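Local coordinates for protein SSD1 (Saccharomyces cerevisiae S288C, PDB 7AM1) that binds mRNA untranslated regions and acts as a translational repressor, being a pseudonuclease of the RNase II family that has no nuclease activity of its own, at residues A[367-372]-A[478-483]; A[451-456]-A[554-559]; A[517-522]-A[545-550]; A[523-528]-A[629-634]. One frame throughout, in Å; residues are numbered along the deposited sequence.

Contact 1: residues A[367-372]-A[478-483]; sequences FAISEL and LSLEQL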
loop_
_atom_site.group_PDB
_atom_site.type_symbol
_atom_site.label_atom_id
_atom_site.label_comp_id
_atom_site.label_asym_id
_atom_site.label_seq_id
_atom_site.Cartn_x
_atom_site.Cartn_y
_atom_site.Cartn_z
ATOM N N PHE A 367 20.839 -12.002 -19.655
ATOM C CA PHE A 367 20.585 -12.608 -18.359
ATOM C C PHE A 367 19.139 -12.345 -17.971
ATOM O O PHE A 367 18.667 -11.204 -18.021
ATOM C CB PHE A 367 21.560 -12.107 -17.281
ATOM C CG PHE A 367 21.657 -10.613 -17.161
ATOM C CD1 PHE A 367 22.471 -9.888 -18.010
ATOM C CD2 PHE A 367 20.960 -9.938 -16.170
ATOM C CE1 PHE A 367 22.572 -8.514 -17.894
ATOM C CE2 PHE A 367 21.058 -8.561 -16.047
ATOM C CZ PHE A 367 21.865 -7.850 -16.914
ATOM N N ALA A 368 18.433 -13.416 -17.631
ATOM C CA ALA A 368 17.074 -13.307 -17.134
ATOM C C ALA A 368 17.124 -12.947 -15.658
ATOM O O ALA A 368 17.997 -13.419 -14.925
ATOM C CB ALA A 368 16.322 -14.619 -17.341
ATOM N N ILE A 369 16.212 -12.079 -15.231
ATOM C CA ILE A 369 16.100 -11.681 -13.832
ATOM C C ILE A 369 14.981 -12.480 -13.182
ATOM O O ILE A 369 13.847 -12.498 -13.677
ATOM C CB ILE A 369 15.849 -10.168 -13.694
ATOM C CG1 ILE A 369 16.926 -9.384 -14.451
ATOM C CG2 ILE A 369 15.784 -9.766 -12.227
ATOM C CD1 ILE A 369 18.301 -9.442 -13.805
ATOM N N SER A 370 15.300 -13.141 -12.075
ATOM C CA SER A 370 14.321 -13.875 -11.293
ATOM C C SER A 370 14.094 -13.169 -9.964
ATOM O O SER A 370 15.003 -12.555 -9.397
ATOM C CB SER A 370 14.773 -15.318 -11.050
ATOM O OG SER A 370 15.913 -15.366 -10.213
ATOM N N GLU A 371 12.866 -13.263 -9.475
ATOM C CA GLU A 371 12.483 -12.703 -8.189
ATOM C C GLU A 371 12.110 -13.850 -7.261
ATOM O O GLU A 371 11.453 -14.810 -7.677
ATOM C CB GLU A 371 11.328 -11.710 -8.367
ATOM C CG GLU A 371 11.736 -10.475 -9.192
ATOM C CD GLU A 371 10.564 -9.610 -9.647
ATOM O OE1 GLU A 371 9.797 -10.041 -10.545
ATOM O OE2 GLU A 371 10.426 -8.484 -9.120
ATOM N N LEU A 372 12.569 -13.771 -6.015
ATOM C CA LEU A 372 12.380 -14.865 -5.070
ATOM C C LEU A 372 10.931 -15.315 -5.007
ATOM O O LEU A 372 10.030 -14.515 -4.737
ATOM C CB LEU A 372 12.849 -14.435 -3.679
ATOM C CG LEU A 372 13.106 -15.573 -2.694
ATOM C CD1 LEU A 372 14.277 -15.301 -1.783
ATOM C CD2 LEU A 372 11.818 -15.772 -1.872
ATOM N N LEU A 478 19.898 -14.543 -13.052
ATOM C CA LEU A 478 20.295 -14.018 -11.754
ATOM C C LEU A 478 19.056 -13.621 -10.967
ATOM O O LEU A 478 18.124 -13.029 -11.522
ATOM C CB LEU A 478 21.208 -12.792 -11.887
ATOM C CG LEU A 478 22.670 -13.010 -12.266
ATOM C CD1 LEU A 478 23.348 -11.666 -12.474
ATOM C CD2 LEU A 478 23.392 -13.818 -11.203
ATOM N N SER A 479 19.049 -13.945 -9.677
ATOM C CA SER A 479 18.065 -13.370 -8.779
ATOM C C SER A 479 18.504 -11.969 -8.374
ATOM O O SER A 479 19.683 -11.613 -8.457
ATOM C CB SER A 479 17.890 -14.226 -7.525
ATOM O OG SER A 479 19.057 -14.166 -6.729
ATOM N N LEU A 480 17.536 -11.170 -7.918
ATOM C CA LEU A 480 17.863 -9.838 -7.425
ATOM C C LEU A 480 18.831 -9.913 -6.254
ATOM O O LEU A 480 19.666 -9.020 -6.080
ATOM C CB LEU A 480 16.590 -9.095 -7.022
ATOM C CG LEU A 480 15.665 -8.692 -8.173
ATOM C CD1 LEU A 480 14.374 -8.083 -7.641
ATOM C CD2 LEU A 480 16.362 -7.715 -9.110
ATOM N N GLU A 481 18.737 -10.971 -5.443
ATOM C CA GLU A 481 19.700 -11.159 -4.366
ATOM C C GLU A 481 21.091 -11.407 -4.931
ATOM O O GLU A 481 22.075 -10.828 -4.454
ATOM C CB GLU A 481 19.275 -12.323 -3.470
ATOM C CG GLU A 481 18.073 -12.033 -2.580
ATOM C CD GLU A 481 16.771 -11.945 -3.354
ATOM O OE1 GLU A 481 16.675 -12.570 -4.431
ATOM O OE2 GLU A 481 15.845 -11.246 -2.887
ATOM N N GLN A 482 21.187 -12.253 -5.958
ATOM C CA GLN A 482 22.470 -12.485 -6.609
ATOM C C GLN A 482 22.969 -11.225 -7.303
ATOM O O GLN A 482 24.166 -10.919 -7.256
ATOM C CB GLN A 482 22.349 -13.636 -7.607
ATOM C CG GLN A 482 22.092 -14.983 -6.961
ATOM C CD GLN A 482 21.827 -16.075 -7.975
ATOM O OE1 GLN A 482 21.294 -15.820 -9.055
ATOM N NE2 GLN A 482 22.208 -17.303 -7.635
ATOM N N LEU A 483 22.071 -10.484 -7.959
ATOM C CA LEU A 483 22.462 -9.215 -8.564
ATOM C C LEU A 483 23.045 -8.279 -7.513
ATOM O O LEU A 483 24.091 -7.656 -7.727
ATOM C CB LEU A 483 21.261 -8.569 -9.260
ATOM C CG LEU A 483 21.510 -7.188 -9.872
ATOM C CD1 LEU A 483 22.612 -7.244 -10.920
ATOM C CD2 LEU A 483 20.238 -6.620 -10.479
#
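I369, bridged to L478 in parallel register, sets its CD1 in plane against the edge of the F367 ring, whereas the flat groups that meet across the interface are peptides. The L478 carbonyl oxygen takes S370 N at 2.9 Å and also receives a CH···O contact from I369 CA at 3.4 Å. L478 N donates to A368 O at 2.9 Å and L480 N to S370 O at 3.2 Å. That last bond carries the strand pairing into the first turn of helix 480-488, which opens with a capping box: S479 OG accepts from Q482 N, and Q482 OE1 from S479 N. The side chains of L480 and I369 cross at about a right angle, L480 CD2 3.8 Å from I369 CG2, while L480 CD1 lies beside E371 CG at 3.9 Å. An alanine in place of L480 would probably leave I369 CG2 and E371 CG without these partners and open a gap beside I549 of helix 544-568. Strand 476-479 is outermost in this sheet of the RNB domain. Since every strong polar bond between the segments is backbone to backbone, register rests on the main chain, and L480 supplies apolar cover.

Contact 2: residues A[451-456]-A[554-559]; sequences VVYTLD and RKVNST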
loop_
_atom_site.group_PDB
_atom_site.type_symbol
_atom_site.label_atom_id
_atom_site.label_comp_id
_atom_site.label_asym_id
_atom_site.label_seq_id
_atom_site.Cartn_x
_atom_site.Cartn_y
_atom_site.Cartn_z
ATOM N N VAL A 451 12.412 -3.828 -25.891
ATOM C CA VAL A 451 12.746 -2.421 -26.083
ATOM C C VAL A 451 14.266 -2.311 -26.006
ATOM O O VAL A 451 14.863 -2.605 -24.962
ATOM C CB VAL A 451 12.065 -1.524 -25.038
ATOM C CG1 VAL A 451 12.505 -0.080 -25.218
ATOM C CG2 VAL A 451 10.545 -1.649 -25.133
ATOM N N VAL A 452 14.891 -1.918 -27.115
ATOM C CA VAL A 452 16.346 -1.901 -27.244
ATOM C C VAL A 452 16.799 -0.458 -27.403
ATOM O O VAL A 452 16.404 0.221 -28.358
ATOM C CB VAL A 452 16.815 -2.763 -28.428
ATOM C CG1 VAL A 452 18.335 -2.750 -28.538
ATOM C CG2 VAL A 452 16.296 -4.182 -28.272
ATOM N N TYR A 453 17.608 0.019 -26.462
ATOM C CA TYR A 453 18.132 1.377 -26.502
ATOM C C TYR A 453 19.552 1.359 -27.049
ATOM O O TYR A 453 20.378 0.555 -26.605
ATOM C CB TYR A 453 18.118 2.015 -25.113
ATOM C CG TYR A 453 16.744 2.062 -24.476
ATOM C CD1 TYR A 453 15.841 3.066 -24.799
ATOM C CD2 TYR A 453 16.351 1.102 -23.548
ATOM C CE1 TYR A 453 14.590 3.113 -24.222
ATOM C CE2 TYR A 453 15.092 1.142 -22.965
ATOM C CZ TYR A 453 14.222 2.151 -23.300
ATOM O OH TYR A 453 12.969 2.195 -22.728
ATOM N N THR A 454 19.831 2.249 -27.999
ATOM C CA THR A 454 21.190 2.528 -28.451
ATOM C C THR A 454 21.681 3.773 -27.722
ATOM O O THR A 454 21.005 4.807 -27.731
ATOM C CB THR A 454 21.238 2.734 -29.966
ATOM O OG1 THR A 454 20.838 1.528 -30.630
ATOM C CG2 THR A 454 22.636 3.096 -30.412
ATOM N N LEU A 455 22.826 3.658 -27.054
ATOM C CA LEU A 455 23.316 4.698 -26.162
ATOM C C LEU A 455 24.673 5.212 -26.614
ATOM O O LEU A 455 25.506 4.444 -27.106
ATOM C CB LEU A 455 23.442 4.178 -24.724
ATOM C CG LEU A 455 22.255 3.389 -24.176
ATOM C CD1 LEU A 455 22.588 2.826 -22.812
ATOM C CD2 LEU A 455 21.021 4.269 -24.107
ATOM N N ASP A 456 24.902 6.509 -26.427
ATOM C CA ASP A 456 26.249 7.041 -26.572
ATOM C C ASP A 456 27.155 6.402 -25.526
ATOM O O ASP A 456 26.868 6.452 -24.327
ATOM C CB ASP A 456 26.247 8.561 -26.418
ATOM C CG ASP A 456 27.618 9.168 -26.644
ATOM O OD1 ASP A 456 28.551 8.827 -25.888
ATOM O OD2 ASP A 456 27.771 9.971 -27.587
ATOM N N ARG A 554 11.079 1.226 -15.481
ATOM C CA ARG A 554 10.331 2.477 -15.556
ATOM C C ARG A 554 10.585 3.177 -16.883
ATOM O O ARG A 554 9.665 3.732 -17.495
ATOM C CB ARG A 554 10.709 3.390 -14.390
ATOM C CG ARG A 554 10.097 2.968 -13.048
ATOM C CD ARG A 554 10.673 3.758 -11.887
ATOM N NE ARG A 554 9.984 3.437 -10.639
ATOM C CZ ARG A 554 10.185 4.061 -9.484
ATOM N NH1 ARG A 554 11.062 5.053 -9.407
ATOM N NH2 ARG A 554 9.500 3.694 -8.407
ATOM N N LYS A 555 11.830 3.139 -17.353
ATOM C CA LYS A 555 12.139 3.695 -18.662
ATOM C C LYS A 555 11.442 2.903 -19.761
ATOM O O LYS A 555 10.850 3.484 -20.679
ATOM C CB LYS A 555 13.654 3.709 -18.874
ATOM C CG LYS A 555 14.095 4.249 -20.232
ATOM C CD LYS A 555 13.745 5.720 -20.393
ATOM C CE LYS A 555 13.862 6.157 -21.833
ATOM N NZ LYS A 555 13.731 7.631 -21.982
ATOM N N VAL A 556 11.504 1.571 -19.689
ATOM C CA VAL A 556 10.842 0.741 -20.692
ATOM C C VAL A 556 9.351 1.056 -20.741
ATOM O O VAL A 556 8.783 1.285 -21.813
ATOM C CB VAL A 556 11.092 -0.750 -20.405
ATOM C CG1 VAL A 556 10.227 -1.617 -21.302
ATOM C CG2 VAL A 556 12.574 -1.087 -20.576
ATOM N N ASN A 557 8.695 1.071 -19.579
ATOM C CA ASN A 557 7.268 1.375 -19.544
ATOM C C ASN A 557 6.989 2.756 -20.122
ATOM O O ASN A 557 5.974 2.964 -20.796
ATOM C CB ASN A 557 6.741 1.301 -18.111
ATOM C CG ASN A 557 6.612 -0.118 -17.601
ATOM O OD1 ASN A 557 6.281 -1.038 -18.349
ATOM N ND2 ASN A 557 6.841 -0.297 -16.309
ATOM N N SER A 558 7.864 3.722 -19.833
ATOM C CA SER A 558 7.718 5.060 -20.392
ATOM C C SER A 558 7.779 5.028 -21.913
ATOM O O SER A 558 6.991 5.696 -22.595
ATOM C CB SER A 558 8.816 5.965 -19.830
ATOM O OG SER A 558 8.801 7.237 -20.448
ATOM N N THR A 559 8.721 4.259 -22.461
ATOM C CA THR A 559 8.883 4.175 -23.907
ATOM C C THR A 559 7.659 3.557 -24.561
ATOM O O THR A 559 7.191 4.037 -25.602
ATOM C CB THR A 559 10.139 3.365 -24.235
ATOM O OG1 THR A 559 11.292 4.081 -23.773
ATOM C CG2 THR A 559 10.253 3.104 -25.734
#
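The hydroxyl of Y453 and that of T559 reach toward each other tip to tip, with OH and OG1 hydrogen-bonded at 2.7 Å; either could be the donor. T559 OG1 lies in the ring plane, at its edge. The tyrosine CG is anti to the carbonyl carbon (chi1 -58°), which starts the ring off on the side of the helix that CB already faces. Around the same hydroxyl, V556 CG2 sits near the ring plane at the edge, 3.9 Å from Y453 OH, and K555 CG comes to 3.4 Å from that oxygen at a slant to the ring. In the fold, strand 446-456 of the RNB-domain sheet is crossed by helix 544-568: the two short axes pass 9.7 Å apart at 103°, nearly perpendicular, and the side chains of V451 and Y453 bridge that separation. A phenylalanine in place of Y453 would probably leave T559 OG1 without its hydroxyl mate. F506 of helix 495-510 adds an edge-to-face ring contact to Y453. Nearer the start of the segment, V451 slides past its partners in the opposite direction, its CG2 3.8 Å from V556 CG1 and its CG1 3.9 Å from T559 CG2.

Contact 3: residues A[517-522]-A[545-550]; sequences TLLPTL and GFVVIN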
loop_
_atom_site.group_PDB
_atom_site.type_symbol
_atom_site.label_atom_id
_atom_site.label_comp_id
_atom_site.label_asym_id
_atom_site.label_seq_id
_atom_site.Cartn_x
_atom_site.Cartn_y
_atom_site.Cartn_z
ATOM N N THR A 517 22.439 9.449 -7.417
ATOM C CA THR A 517 22.789 8.059 -7.166
ATOM C C THR A 517 21.511 7.271 -6.906
ATOM O O THR A 517 20.521 7.815 -6.409
ATOM C CB THR A 517 23.738 7.932 -5.974
ATOM O OG1 THR A 517 23.112 8.467 -4.802
ATOM C CG2 THR A 517 25.027 8.682 -6.243
ATOM N N LEU A 518 21.532 5.983 -7.260
ATOM C CA LEU A 518 20.314 5.181 -7.180
ATOM C C LEU A 518 19.820 5.042 -5.745
ATOM O O LEU A 518 18.615 4.889 -5.521
ATOM C CB LEU A 518 20.547 3.809 -7.810
ATOM C CG LEU A 518 20.735 3.825 -9.329
ATOM C CD1 LEU A 518 21.279 2.495 -9.828
ATOM C CD2 LEU A 518 19.421 4.154 -10.028
ATOM N N LEU A 519 20.721 5.096 -4.765
ATOM C CA LEU A 519 20.301 5.158 -3.371
ATOM C C LEU A 519 20.694 6.513 -2.785
ATOM O O LEU A 519 21.719 7.081 -3.172
ATOM C CB LEU A 519 20.936 4.041 -2.536
ATOM C CG LEU A 519 20.595 2.604 -2.936
ATOM C CD1 LEU A 519 21.331 1.603 -2.061
ATOM C CD2 LEU A 519 19.106 2.365 -2.859
ATOM N N PRO A 520 19.907 7.066 -1.847
ATOM C CA PRO A 520 18.691 6.488 -1.263
ATOM C C PRO A 520 17.502 6.493 -2.224
ATOM O O PRO A 520 17.462 7.286 -3.164
ATOM C CB PRO A 520 18.425 7.394 -0.056
ATOM C CG PRO A 520 18.981 8.714 -0.464
ATOM C CD PRO A 520 20.192 8.409 -1.304
ATOM N N THR A 521 16.535 5.616 -1.973
ATOM C CA THR A 521 15.375 5.445 -2.835
ATOM C C THR A 521 14.103 5.698 -2.031
ATOM O O THR A 521 14.124 5.823 -0.804
ATOM C CB THR A 521 15.377 4.039 -3.458
ATOM O OG1 THR A 521 14.442 3.980 -4.543
ATOM C CG2 THR A 521 15.031 2.976 -2.414
ATOM N N LEU A 522 12.984 5.799 -2.739
ATOM C CA LEU A 522 11.700 6.147 -2.132
ATOM C C LEU A 522 10.790 4.927 -2.236
ATOM O O LEU A 522 10.029 4.773 -3.193
ATOM C CB LEU A 522 11.107 7.373 -2.803
ATOM C CG LEU A 522 11.978 8.630 -2.706
ATOM C CD1 LEU A 522 11.361 9.766 -3.515
ATOM C CD2 LEU A 522 12.192 9.049 -1.243
ATOM N N GLY A 545 19.932 -3.747 -6.185
ATOM C CA GLY A 545 19.601 -4.557 -7.347
ATOM C C GLY A 545 18.187 -4.311 -7.835
ATOM O O GLY A 545 17.950 -4.134 -9.033
ATOM N N PHE A 546 17.225 -4.296 -6.909
ATOM C CA PHE A 546 15.854 -3.996 -7.301
ATOM C C PHE A 546 15.760 -2.619 -7.948
ATOM O O PHE A 546 15.086 -2.451 -8.970
ATOM C CB PHE A 546 14.912 -4.068 -6.101
ATOM C CG PHE A 546 13.524 -3.562 -6.408
ATOM C CD1 PHE A 546 12.570 -4.402 -6.964
ATOM C CD2 PHE A 546 13.188 -2.234 -6.192
ATOM C CE1 PHE A 546 11.293 -3.931 -7.273
ATOM C CE2 PHE A 546 11.918 -1.760 -6.504
ATOM C CZ PHE A 546 10.971 -2.610 -7.043
ATOM N N VAL A 547 16.430 -1.620 -7.368
ATOM C CA VAL A 547 16.314 -0.254 -7.868
ATOM C C VAL A 547 16.897 -0.151 -9.271
ATOM O O VAL A 547 16.340 0.532 -10.140
ATOM C CB VAL A 547 17.002 0.724 -6.897
ATOM C CG1 VAL A 547 17.094 2.117 -7.500
ATOM C CG2 VAL A 547 16.257 0.774 -5.574
ATOM N N VAL A 548 18.024 -0.826 -9.515
ATOM C CA VAL A 548 18.633 -0.833 -10.845
ATOM C C VAL A 548 17.645 -1.365 -11.876
ATOM O O VAL A 548 17.366 -0.717 -12.892
ATOM C CB VAL A 548 19.932 -1.661 -10.838
ATOM C CG1 VAL A 548 20.381 -1.967 -12.263
ATOM C CG2 VAL A 548 21.028 -0.926 -10.102
ATOM N N ILE A 549 17.108 -2.562 -11.631
ATOM C CA ILE A 549 16.168 -3.154 -12.571
ATOM C C ILE A 549 14.882 -2.338 -12.626
ATOM O O ILE A 549 14.264 -2.221 -13.690
ATOM C CB ILE A 549 15.886 -4.622 -12.195
ATOM C CG1 ILE A 549 17.183 -5.447 -12.204
ATOM C CG2 ILE A 549 14.819 -5.220 -13.106
ATOM C CD1 ILE A 549 17.946 -5.461 -13.532
ATOM N N ASN A 550 14.459 -1.760 -11.494
ATOM C CA ASN A 550 13.208 -1.002 -11.463
ATOM C C ASN A 550 13.313 0.275 -12.293
ATOM O O ASN A 550 12.354 0.659 -12.975
ATOM C CB ASN A 550 12.817 -0.668 -10.016
ATOM C CG ASN A 550 11.346 -0.236 -9.876
ATOM O OD1 ASN A 550 10.456 -0.774 -10.543
ATOM N ND2 ASN A 550 11.093 0.735 -9.000
#
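L518 and V547 have the nearest CA atoms of the two segments, 6.8 Å apart, where an irregular loop passes a regular helix. In 517-522 the chain turns at L518, runs extended through L519, passes a cis peptide bond into P520 and is extended again at T521, before L522 takes the N-cap position of helix 523-529. T517 OG1 donates to L519 O at 2.6 Å, a local bond spanning three residues just ahead of the cis proline. The 545-550 segment keeps helical torsions throughout, and the two segments meet by van der Waals contact alone. V547 CB points at the loop, and its two methyls divide the work: CG1, anti to the backbone N (chi1 171°), lies 3.9 Å from L518 CB, while CG2 lies 3.8 Å from T521 OG1 and 4.2 Å from L519 CD2. The side chain of V547 runs in the opposite direction to those of L518 and T521 as it passes them. Within the RNB domain this loop follows helix 495-510 and is laid over one side of the long helix 544-568; L518 also packs on Q500 and Y507 of helix 495-510. V548, the next residue round the turn, meets the leucine from another side, its CG2 3.4 Å from L518 CD1 and the side chains crossing at about a right angle. That spacing is tighter than usual for two carbons. V548 also packs against V499 and A503 of helix 495-510 and L487 of helix 480-488.

Contact 4: residues A[523-528]-A[629-634]; sequences SLLESL and KTMPRA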
loop_
_atom_site.group_PDB
_atom_site.type_symbol
_atom_site.label_atom_id
_atom_site.label_comp_id
_atom_site.label_asym_id
_atom_site.label_seq_id
_atom_site.Cartn_x
_atom_site.Cartn_y
_atom_site.Cartn_z
ATOM N N SER A 523 10.870 4.060 -1.224
ATOM C CA SER A 523 10.140 2.801 -1.264
ATOM C C SER A 523 8.636 3.018 -1.209
ATOM O O SER A 523 7.876 2.284 -1.849
ATOM C CB SER A 523 10.578 1.909 -0.107
ATOM O OG SER A 523 9.868 0.688 -0.140
ATOM N N LEU A 524 8.183 4.015 -0.449
ATOM C CA LEU A 524 6.746 4.232 -0.321
ATOM C C LEU A 524 6.167 4.799 -1.614
ATOM O O LEU A 524 5.078 4.396 -2.042
ATOM C CB LEU A 524 6.459 5.147 0.875
ATOM C CG LEU A 524 6.927 4.618 2.241
ATOM C CD1 LEU A 524 6.588 5.585 3.370
ATOM C CD2 LEU A 524 6.368 3.237 2.558
ATOM N N LEU A 525 6.882 5.712 -2.273
ATOM C CA LEU A 525 6.370 6.230 -3.538
ATOM C C LEU A 525 6.274 5.120 -4.582
ATOM O O LEU A 525 5.318 5.080 -5.363
ATOM C CB LEU A 525 7.236 7.379 -4.047
ATOM C CG LEU A 525 7.337 8.623 -3.157
ATOM C CD1 LEU A 525 7.775 9.828 -3.991
ATOM C CD2 LEU A 525 6.046 8.921 -2.411
ATOM N N GLU A 526 7.236 4.192 -4.601
ATOM C CA GLU A 526 7.122 3.048 -5.505
ATOM C C GLU A 526 5.802 2.313 -5.290
ATOM O O GLU A 526 5.136 1.922 -6.257
ATOM C CB GLU A 526 8.313 2.103 -5.317
ATOM C CG GLU A 526 8.106 0.658 -5.796
ATOM C CD GLU A 526 7.924 0.514 -7.302
ATOM O OE1 GLU A 526 8.143 1.495 -8.047
ATOM O OE2 GLU A 526 7.577 -0.605 -7.741
ATOM N N SER A 527 5.392 2.139 -4.026
ATOM C CA SER A 527 4.187 1.373 -3.728
ATOM C C SER A 527 2.919 2.097 -4.157
ATOM O O SER A 527 1.855 1.470 -4.199
ATOM C CB SER A 527 4.123 1.018 -2.231
ATOM O OG SER A 527 3.691 2.106 -1.437
ATOM N N LEU A 528 2.996 3.395 -4.453
ATOM C CA LEU A 528 1.875 4.063 -5.098
ATOM C C LEU A 528 1.640 3.545 -6.510
ATOM O O LEU A 528 0.520 3.660 -7.015
ATOM C CB LEU A 528 2.101 5.573 -5.145
ATOM C CG LEU A 528 2.063 6.314 -3.808
ATOM C CD1 LEU A 528 2.580 7.739 -3.985
ATOM C CD2 LEU A 528 0.646 6.319 -3.223
ATOM N N LYS A 629 1.293 10.079 2.426
ATOM C CA LYS A 629 -0.078 10.174 2.898
ATOM C C LYS A 629 -0.925 11.131 2.079
ATOM O O LYS A 629 -2.156 11.043 2.132
ATOM C CB LYS A 629 -0.121 10.683 4.336
ATOM C CG LYS A 629 0.489 9.799 5.361
ATOM C CD LYS A 629 0.315 10.459 6.711
ATOM C CE LYS A 629 0.985 9.677 7.800
ATOM N NZ LYS A 629 0.392 10.038 9.098
ATOM N N THR A 630 -0.310 12.030 1.322
ATOM C CA THR A 630 -1.072 13.030 0.592
ATOM C C THR A 630 -1.559 12.536 -0.760
ATOM O O THR A 630 -2.257 13.280 -1.457
ATOM C CB THR A 630 -0.230 14.295 0.398
ATOM O OG1 THR A 630 0.849 14.022 -0.504
ATOM C CG2 THR A 630 0.324 14.778 1.731
ATOM N N MET A 631 -1.227 11.304 -1.142
ATOM C CA MET A 631 -1.457 10.875 -2.509
ATOM C C MET A 631 -2.201 9.552 -2.589
ATOM O O MET A 631 -1.909 8.623 -1.830
ATOM C CB MET A 631 -0.128 10.730 -3.252
ATOM C CG MET A 631 0.386 12.030 -3.785
ATOM S SD MET A 631 1.867 11.798 -4.762
ATOM C CE MET A 631 3.046 11.383 -3.478
ATOM N N PRO A 632 -3.152 9.434 -3.508
ATOM C CA PRO A 632 -3.729 8.125 -3.811
ATOM C C PRO A 632 -2.796 7.363 -4.741
ATOM O O PRO A 632 -1.878 7.919 -5.346
ATOM C CB PRO A 632 -5.047 8.477 -4.501
ATOM C CG PRO A 632 -4.706 9.730 -5.263
ATOM C CD PRO A 632 -3.712 10.485 -4.384
ATOM N N ARG A 633 -3.062 6.070 -4.861
ATOM C CA ARG A 633 -2.316 5.244 -5.791
ATOM C C ARG A 633 -2.574 5.665 -7.233
ATOM O O ARG A 633 -3.532 6.377 -7.542
ATOM C CB ARG A 633 -2.694 3.780 -5.622
ATOM C CG ARG A 633 -2.327 3.218 -4.274
ATOM C CD ARG A 633 -2.372 1.724 -4.359
ATOM N NE ARG A 633 -1.070 1.163 -4.687
ATOM C CZ ARG A 633 -0.880 0.048 -5.385
ATOM N NH1 ARG A 633 -1.912 -0.629 -5.876
ATOM N NH2 ARG A 633 0.356 -0.385 -5.597
ATOM N N ALA A 634 -1.682 5.222 -8.117
ATOM C CA ALA A 634 -1.823 5.456 -9.546
ATOM C C ALA A 634 -3.061 4.741 -10.087
ATOM O O ALA A 634 -3.638 3.859 -9.440
ATOM C CB ALA A 634 -0.566 4.982 -10.280
#
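R633 grips the carbonyl oxygen of S527 side-on with two nitrogens, NH2 at 2.8 Å and NE at 3.0 Å from S527 O. The oxygen is only 2° out of the guanidinium plane, so both N-H groups converge on one acceptor. Next in the chain, A634 N donates to L528 O at 2.9 Å. Apolar contacts lie alongside: a bend at chi3 (-71°) brings M631 CE to 3.7 Å from L528 CD1 and 4.0 Å from L525 CD2, and the L528 and M631 side chains cross at about a right angle. L528 CD2 packs on the backbone, 3.7 Å from P632 O. One shell out, S527 OG donates to L524 O at 2.7 Å within helix 523-529. The guanidinium has further partners: E531 forms a salt bridge with NH2, D704 one with NH1, and Y707 a cation-pi contact. These acidic neighbours probably hold the group's orientation and balance its charge. An arginine that clasps a single main-chain carbonyl through NE and NH2 here ties helix 523-529 of the RNB domain to the connection between helix 617-629 and strand 635-638.

Contacts 2, 3 and 4 are buried, whereas contact 1 is partly buried at an outer strand of the sheet that contact 2 also reaches, their centres about 20 Å apart. Helix 544-568 serves both contact 2 and contact 3, and its I549 packs on L480 and L483 of contact 1. Contact 4, nearest the centre of the chain, is tied to that helix through E526, salt-bridged to R554 and probably hydrogen-bonded to N550. Chemistry follows place: backbone bonds between strands and into a helix start in contact 1, one hydroxyl pair amid methyls in contact 2, van der Waals packing in contact 3, and a charged side chain on main-chain oxygen together with a main-chain bond in contact 4.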